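Local atomic coordinates of peroxide stress regulator PerR, FUR family (Streptococcus pyogenes, PDB entry 4LMY), a protein that probably senses peroxide stress and regulates transcription as a zinc-binding, DNA-binding regulator of the FUR family. Residues E14-L17 with E18-E22; I25-E29 with T30-I34; P59-L63 with A64-N68. All coordinates share one frame; numbering follows the deposited sequence.

Interaction 1 of 3, residues E14-L17 with E18-E22; sequences ENVL and EHLRE. With ZN (zinc ion), chain E.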
loop_
_atom_site.group_PDB
_atom_site.type_symbol
_atom_site.label_atom_id
_atom_site.label_comp_id
_atom_site.label_asym_id
_atom_site.label_seq_id
_atom_site.Cartn_x
_atom_site.Cartn_y
_atom_site.Cartn_z
ATOM N N GLU B 14 2.231 16.917 0.469
ATOM C CA GLU B 14 2.410 17.655 1.713
ATOM C C GLU B 14 3.705 17.271 2.425
ATOM O O GLU B 14 4.288 18.082 3.146
ATOM C CB GLU B 14 1.207 17.470 2.644
ATOM C CG GLU B 14 -0.094 18.062 2.113
ATOM C CD GLU B 14 -0.043 19.576 1.955
ATOM O OE1 GLU B 14 0.832 20.224 2.567
ATOM O OE2 GLU B 14 -0.891 20.120 1.217
ATOM N N ASN B 15 4.153 16.033 2.229
ATOM C CA ASN B 15 5.417 15.606 2.816
ATOM C C ASN B 15 6.601 16.354 2.222
ATOM O O ASN B 15 7.481 16.808 2.951
ATOM C CB ASN B 15 5.628 14.100 2.666
ATOM C CG ASN B 15 6.985 13.658 3.171
ATOM O OD1 ASN B 15 7.895 13.387 2.387
ATOM N ND2 ASN B 15 7.134 13.600 4.486
ATOM N N VAL B 16 6.620 16.474 0.897
ATOM C CA VAL B 16 7.694 17.194 0.220
ATOM C C VAL B 16 7.788 18.622 0.744
ATOM O O VAL B 16 8.870 19.097 1.094
ATOM C CB VAL B 16 7.496 17.220 -1.305
ATOM C CG1 VAL B 16 8.560 18.087 -1.960
ATOM C CG2 VAL B 16 7.543 15.815 -1.861
ATOM N N LEU B 17 6.642 19.294 0.816
ATOM C CA LEU B 17 6.590 20.675 1.274
ATOM C C LEU B 17 7.085 20.803 2.710
ATOM O O LEU B 17 7.820 21.734 3.037
ATOM C CB LEU B 17 5.172 21.238 1.151
ATOM C CG LEU B 17 4.600 21.334 -0.265
ATOM C CD1 LEU B 17 3.345 22.203 -0.281
ATOM C CD2 LEU B 17 5.645 21.865 -1.235
ATOM N N GLU B 18 6.690 19.863 3.563
ATOM C CA GLU B 18 7.132 19.870 4.955
ATOM C C GLU B 18 8.650 19.733 5.065
ATOM O O GLU B 18 9.292 20.478 5.804
ATOM C CB GLU B 18 6.435 18.766 5.758
ATOM C CG GLU B 18 6.886 18.665 7.211
ATOM C CD GLU B 18 6.519 19.889 8.039
ATOM O OE1 GLU B 18 7.136 20.088 9.107
ATOM O OE2 GLU B 18 5.612 20.645 7.631
ATOM N N HIS B 19 9.215 18.789 4.319
ATOM C CA HIS B 19 10.661 18.589 4.291
ATOM C C HIS B 19 11.384 19.833 3.778
ATOM O O HIS B 19 12.410 20.235 4.328
ATOM C CB HIS B 19 11.028 17.385 3.422
ATOM C CG HIS B 19 10.845 16.063 4.103
ATOM N ND1 HIS B 19 11.904 15.331 4.600
ATOM C CD2 HIS B 19 9.733 15.339 4.365
ATOM C CE1 HIS B 19 11.449 14.216 5.141
ATOM N NE2 HIS B 19 10.136 14.194 5.010
ATOM N N LEU B 20 10.847 20.435 2.722
ATOM C CA LEU B 20 11.451 21.634 2.141
ATOM C C LEU B 20 11.379 22.832 3.090
ATOM O O LEU B 20 12.336 23.599 3.195
ATOM C CB LEU B 20 10.810 21.978 0.794
ATOM C CG LEU B 20 11.060 20.996 -0.353
ATOM C CD1 LEU B 20 10.530 21.558 -1.666
ATOM C CD2 LEU B 20 12.533 20.643 -0.465
ATOM N N ARG B 21 10.245 22.990 3.771
ATOM C CA ARG B 21 10.093 24.046 4.769
ATOM C C ARG B 21 11.107 23.867 5.890
ATOM O O ARG B 21 11.720 24.834 6.345
ATOM C CB ARG B 21 8.686 24.046 5.367
ATOM C CG ARG B 21 7.598 24.588 4.462
ATOM C CD ARG B 21 6.299 24.765 5.237
ATOM N NE ARG B 21 5.129 24.700 4.368
ATOM C CZ ARG B 21 4.324 23.648 4.276
ATOM N NH1 ARG B 21 4.549 22.565 5.010
ATOM N NH2 ARG B 21 3.285 23.682 3.453
ATOM N N GLU B 22 11.272 22.623 6.330
ATOM C CA GLU B 22 12.235 22.291 7.376
ATOM C C GLU B 22 13.640 22.753 7.004
ATOM O O GLU B 22 14.427 23.134 7.870
ATOM C CB GLU B 22 12.235 20.784 7.649
ATOM C CG GLU B 22 11.056 20.293 8.473
ATOM C CD GLU B 22 11.014 18.780 8.590
ATOM O OE1 GLU B 22 11.772 18.100 7.863
ATOM O OE2 GLU B 22 10.223 18.268 9.411
HETATM ZN ZN ZN E . 8.716 12.752 5.767
HETATM O O HOH W 1 3.001 20.148 4.373
#
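With CG anti to the backbone N (chi1 175°), the side chain of N15 reaches along the helix to H19, whose own CG lies anti to the carbonyl carbon (chi1 -80°). The two flat groups meet at zinc with amide and ring planes 65° apart. H19 binds the metal through NE2 at 2.2 Å, and N15 completes the site on the same helix face, with ND2 modelled 2.2 Å from zinc. An amide oxygen would be the more usual ligand, so the orientation of this amide is uncertain. The edge of the imidazole also rests on the N15 carbonyl, CD2 lying 3.0 Å from N15 O, while H19 N donates to that same oxygen.

On roughly the opposite side of the helix, R21 runs extended from CG to NE and sets one guanidinium face over L17 CB, offset toward the rim. At its edge, NH1 forms a salt bridge with E18 OE2 at 3.4 Å. A water accepts from R21 NH1 (2.9 Å) and donates to both E14 OE1 and E14 O, tying the first turn to the last. V16 CG1 and L20 CD1 lie side by side at 4.0 Å on the face turned to helices 29-40 and 63-75. H4, H6, H97 and H99 supply the other ligands of this histidine-rich zinc site, probably the regulatory one, to which helix 12-22 contributes an i, i+4 pair.

Interaction 2 of 3, residues I25-E29 with T30-I34; sequences IRITE and TRKAI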
loop_
_atom_site.group_PDB
_atom_site.type_symbol
_atom_site.label_atom_id
_atom_site.label_comp_id
_atom_site.label_asym_id
_atom_site.label_seq_id
_atom_site.Cartn_x
_atom_site.Cartn_y
_atom_site.Cartn_z
ATOM N N ILE B 25 13.708 26.037 2.342
ATOM C CA ILE B 25 13.723 26.192 0.894
ATOM C C ILE B 25 12.413 26.829 0.443
ATOM O O ILE B 25 11.334 26.329 0.763
ATOM C CB ILE B 25 13.923 24.841 0.190
ATOM C CG1 ILE B 25 15.251 24.213 0.625
ATOM C CG2 ILE B 25 13.871 25.009 -1.321
ATOM C CD1 ILE B 25 15.471 22.819 0.093
ATOM N N ARG B 26 12.512 27.938 -0.286
ATOM C CA ARG B 26 11.333 28.688 -0.714
ATOM C C ARG B 26 10.402 27.836 -1.565
ATOM O O ARG B 26 10.842 27.117 -2.462
ATOM C CB ARG B 26 11.735 29.951 -1.483
ATOM C CG ARG B 26 10.556 30.757 -2.020
ATOM C CD ARG B 26 11.017 32.041 -2.700
ATOM N NE ARG B 26 9.901 32.797 -3.264
ATOM C CZ ARG B 26 9.232 33.745 -2.612
ATOM N NH1 ARG B 26 9.565 34.059 -1.368
ATOM N NH2 ARG B 26 8.231 34.381 -3.206
ATOM N N ILE B 27 9.112 27.916 -1.267
ATOM C CA ILE B 27 8.114 27.164 -2.009
ATOM C C ILE B 27 7.368 28.084 -2.968
ATOM O O ILE B 27 6.379 28.721 -2.604
ATOM C CB ILE B 27 7.142 26.446 -1.056
ATOM C CG1 ILE B 27 7.920 25.497 -0.143
ATOM C CG2 ILE B 27 6.093 25.677 -1.833
ATOM C CD1 ILE B 27 7.071 24.826 0.904
ATOM N N THR B 28 7.870 28.165 -4.194
ATOM C CA THR B 28 7.245 28.967 -5.234
ATOM C C THR B 28 6.069 28.202 -5.830
ATOM O O THR B 28 5.934 26.996 -5.622
ATOM C CB THR B 28 8.238 29.284 -6.361
ATOM O OG1 THR B 28 8.611 28.070 -7.023
ATOM C CG2 THR B 28 9.491 29.958 -5.803
ATOM N N GLU B 29 5.220 28.904 -6.573
ATOM C CA GLU B 29 4.094 28.269 -7.249
ATOM C C GLU B 29 4.586 27.296 -8.318
ATOM O O GLU B 29 3.969 26.254 -8.560
ATOM C CB GLU B 29 3.170 29.325 -7.863
ATOM C CG GLU B 29 2.493 30.218 -6.835
ATOM C CD GLU B 29 1.612 29.434 -5.880
ATOM O OE1 GLU B 29 0.834 28.582 -6.354
ATOM O OE2 GLU B 29 1.706 29.662 -4.656
ATOM N N THR B 30 5.703 27.640 -8.948
ATOM C CA THR B 30 6.312 26.785 -9.959
ATOM C C THR B 30 6.830 25.500 -9.322
ATOM O O THR B 30 6.674 24.411 -9.875
ATOM C CB THR B 30 7.467 27.514 -10.678
ATOM O OG1 THR B 30 6.930 28.553 -11.507
ATOM C CG2 THR B 30 8.252 26.548 -11.543
ATOM N N ARG B 31 7.431 25.635 -8.142
ATOM C CA ARG B 31 7.944 24.482 -7.413
ATOM C C ARG B 31 6.816 23.533 -7.026
ATOM O O ARG B 31 6.954 22.314 -7.133
ATOM C CB ARG B 31 8.719 24.935 -6.176
ATOM C CG ARG B 31 9.269 23.804 -5.325
ATOM C CD ARG B 31 10.560 24.224 -4.644
ATOM N NE ARG B 31 11.665 24.329 -5.594
ATOM C CZ ARG B 31 12.713 25.130 -5.436
ATOM N NH1 ARG B 31 12.798 25.910 -4.369
ATOM N NH2 ARG B 31 13.674 25.159 -6.351
ATOM N N LYS B 32 5.694 24.099 -6.594
ATOM C CA LYS B 32 4.523 23.299 -6.253
ATOM C C LYS B 32 3.976 22.573 -7.477
ATOM O O LYS B 32 3.571 21.410 -7.392
ATOM C CB LYS B 32 3.435 24.174 -5.629
ATOM C CG LYS B 32 3.752 24.615 -4.217
ATOM C CD LYS B 32 2.568 25.307 -3.559
ATOM C CE LYS B 32 2.622 26.812 -3.738
ATOM N NZ LYS B 32 1.401 27.477 -3.198
ATOM N N ALA B 33 3.969 23.264 -8.612
ATOM C CA ALA B 33 3.475 22.686 -9.857
ATOM C C ALA B 33 4.323 21.506 -10.316
ATOM O O ALA B 33 3.798 20.492 -10.773
ATOM C CB ALA B 33 3.414 23.741 -10.940
ATOM N N ILE B 34 5.638 21.640 -10.192
ATOM C CA ILE B 34 6.550 20.591 -10.629
ATOM C C ILE B 34 6.473 19.365 -9.713
ATOM O O ILE B 34 6.487 18.225 -10.185
ATOM C CB ILE B 34 7.993 21.125 -10.749
ATOM C CG1 ILE B 34 8.073 22.131 -11.901
ATOM C CG2 ILE B 34 8.976 19.991 -10.972
ATOM C CD1 ILE B 34 9.391 22.856 -12.002
#
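R31 reaches back from the first turn of its helix to the loop that leads into the helix, at I25 and R26, and its side chain meets something at nearly every step. R31 CB lies 3.2 Å from T28 OG1, brushing the capping hydroxyl. The chain leaves with CG anti to the backbone N and bends at chi2 and chi3, which swings R31 CD to 3.6 Å from R26 O and against L20 of helix 12-22. NE donates to N69 OD1 of helix 63-75. At the tip, R31 NH1 donates to R26 O at 3.0 Å, in the plane of that carbonyl though the oxygen sits 17° out of the guanidinium plane, and it also touches I25 CG2. Two polar anchors, N69 and R26, therefore fix the rotation of the guanidinium.

Beside this, T28 is the N-cap. Its OG1 lies between the backbone N and the carbonyl carbon (chi1 65°), a setting that turns the oxygen to accept from R31 N at 2.9 Å. T28 O takes K32 N, the first regular helical bond, and E29 O takes A33 N. On the outer side E29 and K32 run alongside each other, pointing the same way, and close a salt bridge in which K32 NZ meets the syn side of E29 OE2 at 2.6 Å, 32° out of the carboxylate plane. The aliphatic part of K32 is crossed at about a right angle by I27, whose CG2 lies 3.5 Å from K32 CG. A threonine N-cap, flanked by the E29-K32 salt bridge and the R31 anchor, thus starts helix 29-40 of the winged-helix DNA-binding domain expected for the FUR family.

Interaction 3 of 3, residues P59-L63 with A64-N68; sequences PNMSL and ATVYN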
loop_
_atom_site.group_PDB
_atom_site.type_symbol
_atom_site.label_atom_id
_atom_site.label_comp_id
_atom_site.label_asym_id
_atom_site.label_seq_id
_atom_site.Cartn_x
_atom_site.Cartn_y
_atom_site.Cartn_z
ATOM N N PRO B 59 4.041 30.485 -18.518
ATOM C CA PRO B 59 4.704 31.108 -19.669
ATOM C C PRO B 59 6.112 31.590 -19.335
ATOM O O PRO B 59 6.954 31.698 -20.226
ATOM C CB PRO B 59 3.806 32.312 -19.980
ATOM C CG PRO B 59 2.485 31.973 -19.377
ATOM C CD PRO B 59 2.812 31.202 -18.139
ATOM N N ASN B 60 6.355 31.873 -18.060
ATOM C CA ASN B 60 7.650 32.371 -17.615
ATOM C C ASN B 60 8.595 31.254 -17.177
ATOM O O ASN B 60 9.670 31.514 -16.636
ATOM C CB ASN B 60 7.467 33.391 -16.487
ATOM C CG ASN B 60 6.594 32.866 -15.359
ATOM O OD1 ASN B 60 6.637 31.682 -15.023
ATOM N ND2 ASN B 60 5.791 33.748 -14.775
ATOM N N MET B 61 8.185 30.010 -17.404
ATOM C CA MET B 61 9.019 28.861 -17.071
ATOM C C MET B 61 10.015 28.590 -18.191
ATOM O O MET B 61 9.664 28.631 -19.369
ATOM C CB MET B 61 8.166 27.613 -16.816
ATOM C CG MET B 61 8.978 26.350 -16.547
ATOM S SD MET B 61 7.976 24.860 -16.386
ATOM C CE MET B 61 7.368 25.036 -14.712
ATOM N N SER B 62 11.260 28.323 -17.813
ATOM C CA SER B 62 12.291 27.948 -18.768
ATOM C C SER B 62 12.807 26.553 -18.438
ATOM O O SER B 62 12.475 25.991 -17.395
ATOM C CB SER B 62 13.443 28.954 -18.730
ATOM O OG SER B 62 14.129 28.890 -17.490
ATOM N N LEU B 63 13.619 25.991 -19.327
ATOM C CA LEU B 63 14.229 24.693 -19.072
ATOM C C LEU B 63 15.128 24.783 -17.839
ATOM O O LEU B 63 15.221 23.844 -17.045
ATOM C CB LEU B 63 15.036 24.239 -20.288
ATOM C CG LEU B 63 15.664 22.854 -20.187
ATOM C CD1 LEU B 63 14.556 21.807 -20.059
ATOM C CD2 LEU B 63 16.558 22.573 -21.384
ATOM N N ALA B 64 15.787 25.928 -17.683
ATOM C CA ALA B 64 16.647 26.163 -16.531
ATOM C C ALA B 64 15.857 26.069 -15.227
ATOM O O ALA B 64 16.348 25.538 -14.233
ATOM C CB ALA B 64 17.325 27.520 -16.649
ATOM N N THR B 65 14.628 26.575 -15.249
ATOM C CA THR B 65 13.749 26.509 -14.086
ATOM C C THR B 65 13.471 25.059 -13.706
ATOM O O THR B 65 13.522 24.690 -12.535
ATOM C CB THR B 65 12.418 27.227 -14.353
ATOM O OG1 THR B 65 12.671 28.601 -14.669
ATOM C CG2 THR B 65 11.514 27.150 -13.134
ATOM N N VAL B 66 13.186 24.239 -14.713
ATOM C CA VAL B 66 12.934 22.820 -14.495
ATOM C C VAL B 66 14.161 22.113 -13.914
ATOM O O VAL B 66 14.047 21.361 -12.945
ATOM C CB VAL B 66 12.467 22.126 -15.790
ATOM C CG1 VAL B 66 12.293 20.635 -15.564
ATOM C CG2 VAL B 66 11.166 22.753 -16.286
ATOM N N TYR B 67 15.330 22.367 -14.498
ATOM C CA TYR B 67 16.583 21.813 -13.986
ATOM C C TYR B 67 16.805 22.205 -12.526
ATOM O O TYR B 67 17.184 21.373 -11.700
ATOM C CB TYR B 67 17.765 22.305 -14.826
ATOM C CG TYR B 67 18.034 21.514 -16.088
ATOM C CD1 TYR B 67 18.008 20.124 -16.085
ATOM C CD2 TYR B 67 18.331 22.159 -17.281
ATOM C CE1 TYR B 67 18.264 19.401 -17.239
ATOM C CE2 TYR B 67 18.587 21.446 -18.438
ATOM C CZ TYR B 67 18.551 20.068 -18.412
ATOM O OH TYR B 67 18.807 19.358 -19.562
ATOM N N ASN B 68 16.565 23.477 -12.220
ATOM C CA ASN B 68 16.747 23.996 -10.868
ATOM C C ASN B 68 15.871 23.261 -9.863
ATOM O O ASN B 68 16.328 22.876 -8.784
ATOM C CB ASN B 68 16.444 25.495 -10.811
ATOM C CG ASN B 68 17.508 26.336 -11.493
ATOM O OD1 ASN B 68 18.626 25.876 -11.723
ATOM N ND2 ASN B 68 17.166 27.578 -11.811
#
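S62 and T65 meet where an extended backbone turns into a helix: S62 keeps phi/psi near -119°/171°, L63 is already helical, and S62 O takes V66 N at 3.3 Å with a weak second bond from T65 N. The following bond is shorter and straighter, Y67 N donating to L63 O at 2.9 Å.

S62 stands at the N-cap position. Its OG sits between the backbone N and the carbonyl carbon and turns over the first turn to share a hydrogen bond of 3.2 Å with T65 OG1; either hydroxyl could be the donor. T65 presents OG1 to this pairing because that atom is anti to its carbonyl carbon, while CG2 takes the place anti to the backbone N and packs on T30 of helix 29-40. T65 CB in turn rests 3.3 Å from S62 O.

M61, just before the cap, packs inward. Its CG passes T65 CB at 4.2 Å, and M61 SD lies 3.8 Å from V66 CG2, the two side chains crossing at a slant. M61 and V66 are both buried, and helix 47-54 lines this region through L54, I50 and Y51. On the outer face L63 CG and CD2 meet Y67 at ring atom CE2, CG at 3.7 Å, within the same i, i+4 pair that the L63 O to Y67 N bond joins.

The chemistry is thus split by side. Backbone carbonyls accept the first helical N-H groups, while the two hydroxyls pair with each other beside them; sulfur and methyl groups bury the inner face, and the leucine and tyrosine carbons pair on a surface that, in a winged helix of this family, would probably be presented to DNA.

The three contacts follow one another along the chain, on helix 12-22, at the start of helix 29-40 and at the start of helix 63-75. Interactions 1 and 2 have centres about 11 Å apart and touch, L20 O and I25 N forming a probable hydrogen bond at the exit of helix 12-22. Interactions 2 and 3 lie about 12 Å apart by their centres and meet where T30 and I34 pack on M61. Interactions 1 and 3 do not touch; their nearest atoms are about 9 Å apart. The loop and helix of interaction 2 thus touch both other contacts, and all three lie in one packed unit, probably the DNA-binding domain.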